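Local coordinates for entry-fusion complex associated protein OPG083 (Vaccinia virus, PDB 6CJ6) that serves as a component of the poxvirus entry-fusion complex, which mixes viral and cellular membranes and then opens a pore that lets the virion core into the host cytoplasm, at residues M56-S59 with R60-F63; E68-I71 with E72-L76; S98-K102 with L103-C107. All blocks are in the same frame, centred on the assembly; numbering follows the deposited sequence.

From the N terminus, contact 1 (56-59 with 60-63) comes first, where the loop after strand 47-53 turns into helix 59-74. Contact 2 (68-71 with 72-76) lies near the far end of that same helix, its centre about 19 Å from that of contact 1. Contact 3 (98-102 with 103-107) follows helix 79-89 and starts helix 102-113. Each joins adjoining segments and closes just a turn; the three run in series, neither nesting nor crossing. Contacts 1 and 3, two helix starts, are tied together by the Arg60 to Glu104 salt bridge and by packing of Phe63, whereas contact 2 touches neither of the others.

Contact 1 (M56-S59 with R60-F63); sequences MSNS and RLSF
Asn58 meets Leu61 across the first turn of helix 59-74, forming an N-cap at the point where the loop from strand 47-53 becomes helical. The cap is a weak hydrogen bond: Leu61 N donates to Asn58 OD1 over 3.4 Å, with an N-H...O angle of 147°. It depends on the first torsion of the asparagine, since CG sits between the backbone N and the carbonyl carbon (chi1 46°) and the amide is thereby folded back over the start of the helix. The same oxygen lies 3.1 Å from Leu61 CB, so OD1 is set close against the root of the leucine.

The first full helical hydrogen bond is far straighter. Phe63 N gives its proton to Ser59 O at 2.8 Å and 174°. A further polar approach is weak: Ser62 OG stands 3.5 Å from Asn58 O, and a competing acceptor leaves the bond unsettled.

Van der Waals contacts come from Met56, whose CG lies 3.7 Å from Ser62 OG; the one apolar pair is loose, Met56 SD to Leu61 CD2 at 4.4 Å. Beyond the turn, Met56 also touches Leu22 of helix 10-24, and Ser62 packs on Tyr18 of that helix and on Ala147 of helix 145-158.

Arg60 turns away from the loop, bent at chi2 and chi3, and its NH1 forms a salt bridge with Glu104 of helix 102-113, the helix on which Phe63 also packs. The phenylalanine ring meets its own helix edge-on: Ser59 O lies near the ring plane, 3.4 Å from Phe63 CD2.

Contact 2 (E68-I71 with E72-L76); sequences ESFI and EVISL. With PDO (1,3-propandiol), chain X.
Ile74 stands over one face of the Phe70 ring, one helical turn further along, with its CB above the ring. The ring is brought there by a first torsion that sets CG anti to the backbone N (chi1 176°), and the far ends also meet, Phe70 CE1 lying 4.2 Å from Ile74 CD1. Both side chains turn into the core against helix 79-89, Phe70 on Ala86 and Ile89, Ile74 on Ile85.

Elsewhere round the helix, Glu72 CB lies against the previous turn, 3.3 Å from Glu68 O, and the extended chain carries the carboxylate toward helix 10-24. There OE1 bonds to Ser17 OG, with Lys21 NZ a weak, long ion pair; a 1,3-propanediol lies beside the group, held by Lys21 NZ and Ser17 O. Val73 rests on the turn before it, CG2 3.6 Å from Ser69 O. The Ser69 hydroxyl faces helix 10-24 too, bonded to Leu65 O and Ser17 OG.

Ser75 bends back toward Ile71 with OG anti to its own carbonyl carbon (chi1 -64°), and OG donates to Ile71 O at 2.9 Å. Ser75 N reaches the same oxygen only weakly, at 3.3 Å, so one carbonyl takes two donors from a single residue. A serine hydroxyl bonded to the carbonyl four residues back is a familiar feature of alpha-helices, set here near the end of one packed between two others.

Contact 3 (S98-K102 with L103-C107); sequences SAVSK and LEKNC. With PDO (1,3-propandiol), chain Y; MOH (methanol), chain B; EOH (ethanol), chain C; PGO (S-1,2-propanediol), chain D.
Lys105 crosses Val100 at about a right angle, its chain laid over the loop that leads into helix 102-113. Its CB lies 3.8 Å from Ser101 O, the carbonyl that accepts from Lys105 N. CG touches both Ser101 O and Val100 CG1, the latter at 3.6 Å; CD stays near Ser101 O, and CE passes Val100 CG1 at 3.8 Å. The tip reaches Val100 O through water: water 2 accepts from Lys105 NZ at 3.1 Å and donates to Val100 O, while water 1 makes the same bridge with a weak bond to the amine.

Ser101 caps the helix. Glu104 N donates to Ser101 OG at 3.2 Å and 162°, the hydroxyl being turned between the backbone N and the carbonyl carbon (chi1 59°). A methanol, probably from the crystallisation liquor, accepts from Ser101 N almost straight and from Ser101 OG, then donates to Glu104 OE1 at 2.6 Å. Lys102 N donates to O1 of an S-1,2-propanediol, and Cys107, further along the helix, is disulfide-bonded to Cys149.

Serine and glutamate here have the spacing of a capping box, but the reciprocal bond from Ser101 N to Glu104 OE1 is not direct; the crystallisation methanol bridges it. As Glu104 also pairs with Arg60, its negative charge probably helps polarise that bridge and balance the arginine at this partly buried helix start.

Contact 1 (M56-S59 with R60-F63)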
ATOM      1  N   MET A  56       4.707  10.840  -8.365  1.00 45.19           N
ATOM      2  CA  MET A  56       5.155  10.618  -9.727  1.00 51.96           C
ATOM      3  C   MET A  56       4.104  11.132 -10.698  1.00 53.26           C
ATOM      4  O   MET A  56       3.068  11.678 -10.304  1.00 45.63           O
ATOM      5  CB  MET A  56       5.508   9.147  -9.961  1.00 54.55           C
ATOM      6  CG  MET A  56       4.719   8.180  -9.105  1.00 45.60           C
ATOM      7  SD  MET A  56       5.578   6.606  -9.013  1.00 58.78           S
ATOM      8  CE  MET A  56       7.191   7.156  -8.459  1.00 47.66           C
ATOM      9  N   SER A  57       4.381  10.936 -11.988  1.00 51.47           N
ATOM     10  CA  SER A  57       3.608  11.600 -13.031  1.00 50.05           C
ATOM     11  C   SER A  57       2.182  11.068 -13.109  1.00 50.66           C
ATOM     12  O   SER A  57       1.233  11.851 -13.240  1.00 48.44           O
ATOM     13  CB  SER A  57       4.321  11.462 -14.374  1.00 54.72           C
ATOM     14  OG  SER A  57       4.926  10.186 -14.501  1.00 58.29           O
ATOM     15  N   ASN A  58       2.002   9.751 -13.028  1.00 42.44           N
ATOM     16  CA  ASN A  58       0.698   9.169 -13.303  1.00 46.73           C
ATOM     17  C   ASN A  58       0.424   7.973 -12.402  1.00 41.25           C
ATOM     18  O   ASN A  58       1.341   7.303 -11.922  1.00 37.28           O
ATOM     19  CB  ASN A  58       0.566   8.771 -14.775  1.00 45.08           C
ATOM     20  CG  ASN A  58       1.778   8.028 -15.289  1.00 50.72           C
ATOM     21  OD1 ASN A  58       2.430   7.293 -14.549  1.00 51.55           O
ATOM     22  ND2 ASN A  58       2.096   8.225 -16.563  1.00 59.28           N
ATOM     23  N   SER A  59      -0.866   7.707 -12.195  1.00 35.48           N
ATOM     24  CA  SER A  59      -1.275   6.629 -11.305  1.00 36.23           C
ATOM     25  C   SER A  59      -1.100   5.259 -11.949  1.00 37.01           C
ATOM     26  O   SER A  59      -0.921   4.262 -11.238  1.00 32.50           O
ATOM     27  CB  SER A  59      -2.723   6.839 -10.870  1.00 37.63           C
ATOM     28  OG  SER A  59      -3.567   7.020 -11.995  1.00 38.98           O
ATOM     29  N   ARG A  60      -1.157   5.187 -13.284  1.00 36.50           N
ATOM     30  CA  ARG A  60      -0.986   3.906 -13.964  1.00 33.89           C
ATOM     31  C   ARG A  60       0.377   3.298 -13.662  1.00 32.46           C
ATOM     32  O   ARG A  60       0.492   2.082 -13.466  1.00 30.88           O
ATOM     33  CB  ARG A  60      -1.172   4.069 -15.474  1.00 35.12           C
ATOM     34  CG  ARG A  60      -2.618   4.101 -15.948  1.00 33.32           C
ATOM     35  CD  ARG A  60      -3.268   2.718 -15.925  1.00 37.46           C
ATOM     36  NE  ARG A  60      -2.429   1.690 -16.529  1.00 39.33           N
ATOM     37  CZ  ARG A  60      -2.078   0.559 -15.926  1.00 31.70           C
ATOM     38  NH1 ARG A  60      -2.507   0.296 -14.701  1.00 31.97           N
ATOM     39  NH2 ARG A  60      -1.310  -0.321 -16.556  1.00 38.93           N
ATOM     40  N   LEU A  61       1.424   4.126 -13.630  1.00 31.23           N
ATOM     41  CA  LEU A  61       2.747   3.624 -13.267  1.00 30.08           C
ATOM     42  C   LEU A  61       2.780   3.179 -11.813  1.00 27.10           C
ATOM     43  O   LEU A  61       3.426   2.179 -11.477  1.00 32.99           O
ATOM     44  CB  LEU A  61       3.803   4.698 -13.524  1.00 30.95           C
ATOM     45  CG  LEU A  61       5.216   4.451 -12.993  1.00 39.23           C
ATOM     46  CD1 LEU A  61       5.804   3.173 -13.576  1.00 37.02           C
ATOM     47  CD2 LEU A  61       6.110   5.649 -13.291  1.00 35.64           C
ATOM     48  N   SER A  62       2.095   3.915 -10.936  1.00 33.55           N
ATOM     49  CA  SER A  62       2.014   3.523  -9.535  1.00 32.53           C
ATOM     50  C   SER A  62       1.371   2.149  -9.404  1.00 26.77           C
ATOM     51  O   SER A  62       1.960   1.224  -8.835  1.00 27.90           O
ATOM     52  CB  SER A  62       1.220   4.571  -8.750  1.00 34.67           C
ATOM     53  OG  SER A  62       1.831   5.846  -8.825  1.00 30.07           O
ATOM     54  N   PHE A  63       0.169   1.992  -9.962  1.00 28.10           N
ATOM     55  CA  PHE A  63      -0.541   0.720  -9.869  1.00 31.87           C
ATOM     56  C   PHE A  63       0.229  -0.423 -10.520  1.00 25.58           C
ATOM     57  O   PHE A  63       0.113  -1.571 -10.084  1.00 26.92           O
ATOM     58  CB  PHE A  63      -1.937   0.852 -10.475  1.00 26.76           C
ATOM     59  CG  PHE A  63      -2.974   1.334  -9.503  1.00 32.21           C
ATOM     60  CD1 PHE A  63      -3.520   0.465  -8.572  1.00 25.22           C
ATOM     61  CD2 PHE A  63      -3.408   2.648  -9.525  1.00 29.66           C
ATOM     62  CE1 PHE A  63      -4.478   0.900  -7.679  1.00 20.28           C
ATOM     63  CE2 PHE A  63      -4.365   3.090  -8.631  1.00 29.21           C
ATOM     64  CZ  PHE A  63      -4.900   2.211  -7.705  1.00 26.86           C
TER

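Contact 2 (E68-I71 with E72-L76)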
ATOM      1  N   GLU A  68       2.961  -5.397  -9.393  1.00 34.57           N
ATOM      2  CA  GLU A  68       4.144  -6.253  -9.429  1.00 32.60           C
ATOM      3  C   GLU A  68       4.536  -6.687  -8.024  1.00 37.63           C
ATOM      4  O   GLU A  68       4.771  -7.874  -7.768  1.00 36.74           O
ATOM      5  CB  GLU A  68       5.320  -5.523 -10.083  1.00 30.70           C
ATOM      6  CG  GLU A  68       5.138  -5.132 -11.538  1.00 38.98           C
ATOM      7  CD  GLU A  68       6.421  -4.587 -12.151  1.00 42.51           C
ATOM      8  OE1 GLU A  68       7.482  -5.224 -11.979  1.00 50.60           O
ATOM      9  OE2 GLU A  68       6.373  -3.518 -12.795  1.00 45.34           O
ATOM     10  N   SER A  69       4.600  -5.728  -7.096  1.00 34.78           N
ATOM     11  CA  SER A  69       4.997  -6.043  -5.729  1.00 28.21           C
ATOM     12  C   SER A  69       3.986  -6.966  -5.059  1.00 28.09           C
ATOM     13  O   SER A  69       4.367  -7.889  -4.330  1.00 30.04           O
ATOM     14  CB  SER A  69       5.167  -4.751  -4.924  1.00 33.10           C
ATOM     15  OG  SER A  69       6.084  -3.865  -5.549  1.00 32.53           O
ATOM     16  N   PHE A  70       2.693  -6.736  -5.298  1.00 27.03           N
ATOM     17  CA  PHE A  70       1.665  -7.579  -4.697  1.00 31.20           C
ATOM     18  C   PHE A  70       1.811  -9.025  -5.145  1.00 32.53           C
ATOM     19  O   PHE A  70       1.806  -9.947  -4.321  1.00 36.35           O
ATOM     20  CB  PHE A  70       0.275  -7.046  -5.046  1.00 30.89           C
ATOM     21  CG  PHE A  70      -0.850  -7.904  -4.536  1.00 32.41           C
ATOM     22  CD1 PHE A  70      -1.254  -7.828  -3.213  1.00 35.30           C
ATOM     23  CD2 PHE A  70      -1.507  -8.786  -5.382  1.00 35.50           C
ATOM     24  CE1 PHE A  70      -2.289  -8.616  -2.741  1.00 37.04           C
ATOM     25  CE2 PHE A  70      -2.544  -9.577  -4.917  1.00 35.32           C
ATOM     26  CZ  PHE A  70      -2.936  -9.494  -3.596  1.00 32.13           C
ATOM     27  N   ILE A  71       1.930  -9.245  -6.455  1.00 38.22           N
ATOM     28  CA  ILE A  71       2.123 -10.598  -6.968  1.00 34.02           C
ATOM     29  C   ILE A  71       3.415 -11.193  -6.427  1.00 38.72           C
ATOM     30  O   ILE A  71       3.450 -12.349  -5.986  1.00 34.08           O
ATOM     31  CB  ILE A  71       2.091 -10.590  -8.507  1.00 37.99           C
ATOM     32  CG1 ILE A  71       0.684 -10.254  -9.006  1.00 28.88           C
ATOM     33  CG2 ILE A  71       2.573 -11.924  -9.057  1.00 33.30           C
ATOM     34  CD1 ILE A  71       0.648  -9.769 -10.435  1.00 42.22           C
ATOM     35  N   GLU A  72       4.493 -10.405  -6.436  1.00 36.09           N
ATOM     36  CA  GLU A  72       5.778 -10.891  -5.948  1.00 38.34           C
ATOM     37  C   GLU A  72       5.695 -11.328  -4.491  1.00 44.65           C
ATOM     38  O   GLU A  72       6.264 -12.357  -4.110  1.00 50.72           O
ATOM     39  CB  GLU A  72       6.832  -9.801  -6.106  1.00 37.01           C
ATOM     40  CG  GLU A  72       8.144 -10.141  -5.447  1.00 44.78           C
ATOM     41  CD  GLU A  72       8.959  -8.915  -5.113  1.00 49.99           C
ATOM     42  OE1 GLU A  72       8.737  -7.862  -5.748  1.00 41.88           O
ATOM     43  OE2 GLU A  72       9.813  -9.007  -4.204  1.00 54.00           O
ATOM     44  N   VAL A  73       4.986 -10.561  -3.662  1.00 39.39           N
ATOM     45  CA  VAL A  73       4.950 -10.848  -2.233  1.00 38.68           C
ATOM     46  C   VAL A  73       3.929 -11.932  -1.911  1.00 39.24           C
ATOM     47  O   VAL A  73       4.166 -12.786  -1.049  1.00 39.91           O
ATOM     48  CB  VAL A  73       4.711  -9.552  -1.436  1.00 34.41           C
ATOM     49  CG1 VAL A  73       4.106  -9.856  -0.073  1.00 40.42           C
ATOM     50  CG2 VAL A  73       6.016  -8.789  -1.287  1.00 35.94           C
ATOM     51  N   ILE A  74       2.783 -11.925  -2.596  1.00 40.33           N
ATOM     52  CA  ILE A  74       1.718 -12.866  -2.269  1.00 46.07           C
ATOM     53  C   ILE A  74       2.095 -14.305  -2.600  1.00 47.16           C
ATOM     54  O   ILE A  74       1.521 -15.237  -2.026  1.00 42.85           O
ATOM     55  CB  ILE A  74       0.386 -12.446  -2.921  1.00 42.01           C
ATOM     56  CG1 ILE A  74      -0.789 -12.816  -2.016  1.00 33.07           C
ATOM     57  CG2 ILE A  74       0.233 -13.077  -4.300  1.00 38.60           C
ATOM     58  CD1 ILE A  74      -0.832 -12.020  -0.735  1.00 38.25           C
ATOM     59  N   SER A  75       3.063 -14.516  -3.497  1.00 46.58           N
ATOM     60  CA  SER A  75       3.437 -15.871  -3.891  1.00 50.02           C
ATOM     61  C   SER A  75       3.987 -16.690  -2.731  1.00 48.39           C
ATOM     62  O   SER A  75       4.017 -17.923  -2.818  1.00 51.96           O
ATOM     63  CB  SER A  75       4.447 -15.831  -5.040  1.00 49.13           C
ATOM     64  OG  SER A  75       3.869 -15.257  -6.199  1.00 46.64           O
ATOM     65  N   LEU A  76       4.416 -16.043  -1.651  1.00 52.36           N
ATOM     66  CA  LEU A  76       4.922 -16.744  -0.479  1.00 48.97           C
ATOM     67  C   LEU A  76       3.813 -17.366   0.362  1.00 47.04           C
ATOM     68  O   LEU A  76       4.095 -17.894   1.443  1.00 55.82           O
ATOM     69  CB  LEU A  76       5.789 -15.803   0.367  1.00 55.27           C
ATOM     70  CG  LEU A  76       7.019 -15.254  -0.366  1.00 60.88           C
ATOM     71  CD1 LEU A  76       7.707 -14.161   0.436  1.00 53.44           C
ATOM     72  CD2 LEU A  76       7.991 -16.381  -0.688  1.00 61.38           C
TER
HETATM   73  C1  PDO X 220      12.059  -7.019  -3.407  1.00 54.51           C
HETATM   74  O1  PDO X 220      11.518  -6.443  -2.211  1.00 55.19           O
HETATM   75  C2  PDO X 220      11.264  -6.527  -4.611  1.00 46.02           C
HETATM   76  C3  PDO X 220      11.873  -5.253  -5.183  1.00 51.15           C
HETATM   77  O3  PDO X 220      11.016  -4.732  -6.205  1.00 53.88           O

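Contact 3 (S98-K102 with L103-C107)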
ATOM      1  N   SER A  98       0.704  -5.137 -15.724  1.00 35.29           N
ATOM      2  CA  SER A  98       0.338  -3.856 -16.312  1.00 35.38           C
ATOM      3  C   SER A  98      -1.151  -3.739 -16.615  1.00 35.21           C
ATOM      4  O   SER A  98      -1.620  -2.636 -16.914  1.00 36.56           O
ATOM      5  CB  SER A  98       1.143  -3.610 -17.593  1.00 38.25           C
ATOM      6  OG  SER A  98       0.862  -4.601 -18.565  1.00 46.72           O
ATOM      7  N   ALA A  99      -1.901  -4.837 -16.544  1.00 39.25           N
ATOM      8  CA  ALA A  99      -3.329  -4.788 -16.827  1.00 35.75           C
ATOM      9  C   ALA A  99      -4.053  -4.030 -15.724  1.00 37.08           C
ATOM     10  O   ALA A  99      -3.812  -4.267 -14.537  1.00 31.13           O
ATOM     11  CB  ALA A  99      -3.887  -6.206 -16.919  1.00 28.70           C
ATOM     12  N   VAL A 100      -4.950  -3.126 -16.118  1.00 28.04           N
ATOM     13  CA  VAL A 100      -5.746  -2.359 -15.165  1.00 28.44           C
ATOM     14  C   VAL A 100      -6.613  -3.301 -14.340  1.00 29.64           C
ATOM     15  O   VAL A 100      -7.612  -3.839 -14.831  1.00 27.48           O
ATOM     16  CB  VAL A 100      -6.590  -1.286 -15.878  1.00 31.53           C
ATOM     17  CG1 VAL A 100      -7.282  -0.387 -14.856  1.00 31.47           C
ATOM     18  CG2 VAL A 100      -5.716  -0.468 -16.816  1.00 27.98           C
ATOM     19  N   SER A 101      -6.234  -3.513 -13.082  1.00 25.27           N
ATOM     20  CA  SER A 101      -6.973  -4.415 -12.215  1.00 24.08           C
ATOM     21  C   SER A 101      -8.326  -3.811 -11.844  1.00 26.05           C
ATOM     22  O   SER A 101      -8.604  -2.632 -12.075  1.00 28.88           O
ATOM     23  CB  SER A 101      -6.172  -4.698 -10.944  1.00 30.11           C
ATOM     24  OG  SER A 101      -5.903  -3.497 -10.237  1.00 23.34           O
ATOM     25  N   LYS A 102      -9.186  -4.653 -11.269  1.00 27.79           N
ATOM     26  CA  LYS A 102     -10.424  -4.154 -10.683  1.00 28.16           C
ATOM     27  C   LYS A 102     -10.143  -3.195  -9.533  1.00 25.38           C
ATOM     28  O   LYS A 102     -10.886  -2.225  -9.336  1.00 26.37           O
ATOM     29  CB  LYS A 102     -11.280  -5.331 -10.218  1.00 33.09           C
ATOM     30  CG  LYS A 102     -12.384  -4.983  -9.235  1.00 37.24           C
ATOM     31  CD  LYS A 102     -13.195  -6.224  -8.905  1.00 40.58           C
ATOM     32  CE  LYS A 102     -13.915  -6.092  -7.579  1.00 45.30           C
ATOM     33  NZ  LYS A 102     -14.541  -7.388  -7.200  1.00 40.04           N
ATOM     34  N   LEU A 103      -9.075  -3.444  -8.771  1.00 25.23           N
ATOM     35  CA  LEU A 103      -8.682  -2.518  -7.714  1.00 25.07           C
ATOM     36  C   LEU A 103      -8.505  -1.109  -8.261  1.00 23.80           C
ATOM     37  O   LEU A 103      -9.091  -0.150  -7.746  1.00 31.04           O
ATOM     38  CB  LEU A 103      -7.387  -3.002  -7.056  1.00 25.25           C
ATOM     39  CG  LEU A 103      -6.697  -1.987  -6.133  1.00 27.69           C
ATOM     40  CD1 LEU A 103      -7.553  -1.694  -4.913  1.00 19.90           C
ATOM     41  CD2 LEU A 103      -5.315  -2.466  -5.721  1.00 21.54           C
ATOM     42  N   GLU A 104      -7.718  -0.972  -9.331  1.00 25.99           N
ATOM     43  CA  GLU A 104      -7.430   0.348  -9.884  1.00 24.71           C
ATOM     44  C   GLU A 104      -8.687   1.012 -10.433  1.00 25.27           C
ATOM     45  O   GLU A 104      -8.894   2.217 -10.246  1.00 22.57           O
ATOM     46  CB  GLU A 104      -6.357   0.231 -10.965  1.00 27.48           C
ATOM     47  CG  GLU A 104      -6.070   1.527 -11.699  1.00 27.97           C
ATOM     48  CD  GLU A 104      -4.827   1.439 -12.556  1.00 28.70           C
ATOM     49  OE1 GLU A 104      -4.291   0.322 -12.712  1.00 27.83           O
ATOM     50  OE2 GLU A 104      -4.383   2.489 -13.063  1.00 29.83           O
ATOM     51  N   LYS A 105      -9.538   0.248 -11.118  1.00 26.56           N
ATOM     52  CA  LYS A 105     -10.791   0.820 -11.596  1.00 25.05           C
ATOM     53  C   LYS A 105     -11.687   1.221 -10.432  1.00 28.12           C
ATOM     54  O   LYS A 105     -12.330   2.277 -10.473  1.00 29.37           O
ATOM     55  CB  LYS A 105     -11.498  -0.159 -12.535  1.00 24.98           C
ATOM     56  CG  LYS A 105     -10.756  -0.378 -13.846  1.00 30.95           C
ATOM     57  CD  LYS A 105     -11.372  -1.494 -14.662  1.00 26.09           C
ATOM     58  CE  LYS A 105     -10.629  -1.689 -15.984  1.00 27.43           C
ATOM     59  NZ  LYS A 105     -11.094  -2.907 -16.701  1.00 27.74           N
ATOM     60  N   ASN A 106     -11.736   0.399  -9.382  1.00 26.40           N
ATOM     61  CA  ASN A 106     -12.505   0.769  -8.200  1.00 31.13           C
ATOM     62  C   ASN A 106     -11.960   2.049  -7.577  1.00 23.78           C
ATOM     63  O   ASN A 106     -12.729   2.935  -7.188  1.00 23.46           O
ATOM     64  CB  ASN A 106     -12.492  -0.380  -7.191  1.00 32.48           C
ATOM     65  CG  ASN A 106     -13.617  -0.283  -6.178  1.00 35.13           C
ATOM     66  OD1 ASN A 106     -14.776  -0.553  -6.495  1.00 46.68           O
ATOM     67  ND2 ASN A 106     -13.280   0.091  -4.952  1.00 38.42           N
ATOM     68  N   CYS A 107     -10.633   2.170  -7.494  1.00 26.81           N
ATOM     69  CA  CYS A 107     -10.027   3.382  -6.956  1.00 29.37           C
ATOM     70  C   CYS A 107     -10.257   4.576  -7.876  1.00 32.55           C
ATOM     71  O   CYS A 107     -10.622   5.664  -7.414  1.00 24.58           O
ATOM     72  CB  CYS A 107      -8.536   3.164  -6.713  1.00 28.53           C
ATOM     73  SG  CYS A 107      -8.162   2.210  -5.233  1.00 25.05           S
TER
HETATM   74  C1  PDO Y 221     -12.361   6.751 -13.011  1.00 38.82           C
HETATM   75  O1  PDO Y 221     -12.145   7.575 -14.162  1.00 50.93           O
HETATM   76  C2  PDO Y 221     -13.264   5.582 -13.385  1.00 35.62           C
HETATM   77  C3  PDO Y 221     -12.835   4.309 -12.664  1.00 35.77           C
HETATM   78  O3  PDO Y 221     -13.388   3.172 -13.336  1.00 36.75           O
HETATM   79  C   MOH B 242      -2.663  -2.442 -12.364  1.00 34.36           C
HETATM   80  O   MOH B 242      -3.972  -2.100 -11.960  1.00 29.28           O
HETATM   81  C1  EOH C 235      -6.128  -3.440 -19.901  1.00 38.67           C
HETATM   82  C2  EOH C 235      -7.151  -2.424 -20.358  1.00 42.13           C
HETATM   83  O   EOH C 235      -6.129  -3.509 -18.470  1.00 31.06           O
HETATM   84  C1  PGO D 249      -9.131  -8.745 -11.353  1.00 44.91           C
HETATM   85  C2  PGO D 249      -9.835  -9.336 -10.153  1.00 45.00           C
HETATM   86  C3  PGO D 249      -9.798 -10.772 -10.474  1.00 48.00           C
HETATM   87  O1  PGO D 249      -9.294  -7.485 -11.978  1.00 42.56           O
HETATM   88  O2  PGO D 249     -11.203  -8.955  -9.909  1.00 48.94           O
HETATM   89  O   HOH W   1      -9.945  -4.743 -14.229  1.00 32.85           O
HETATM   90  O   HOH W   2      -8.846  -4.918 -17.547  1.00 48.59           O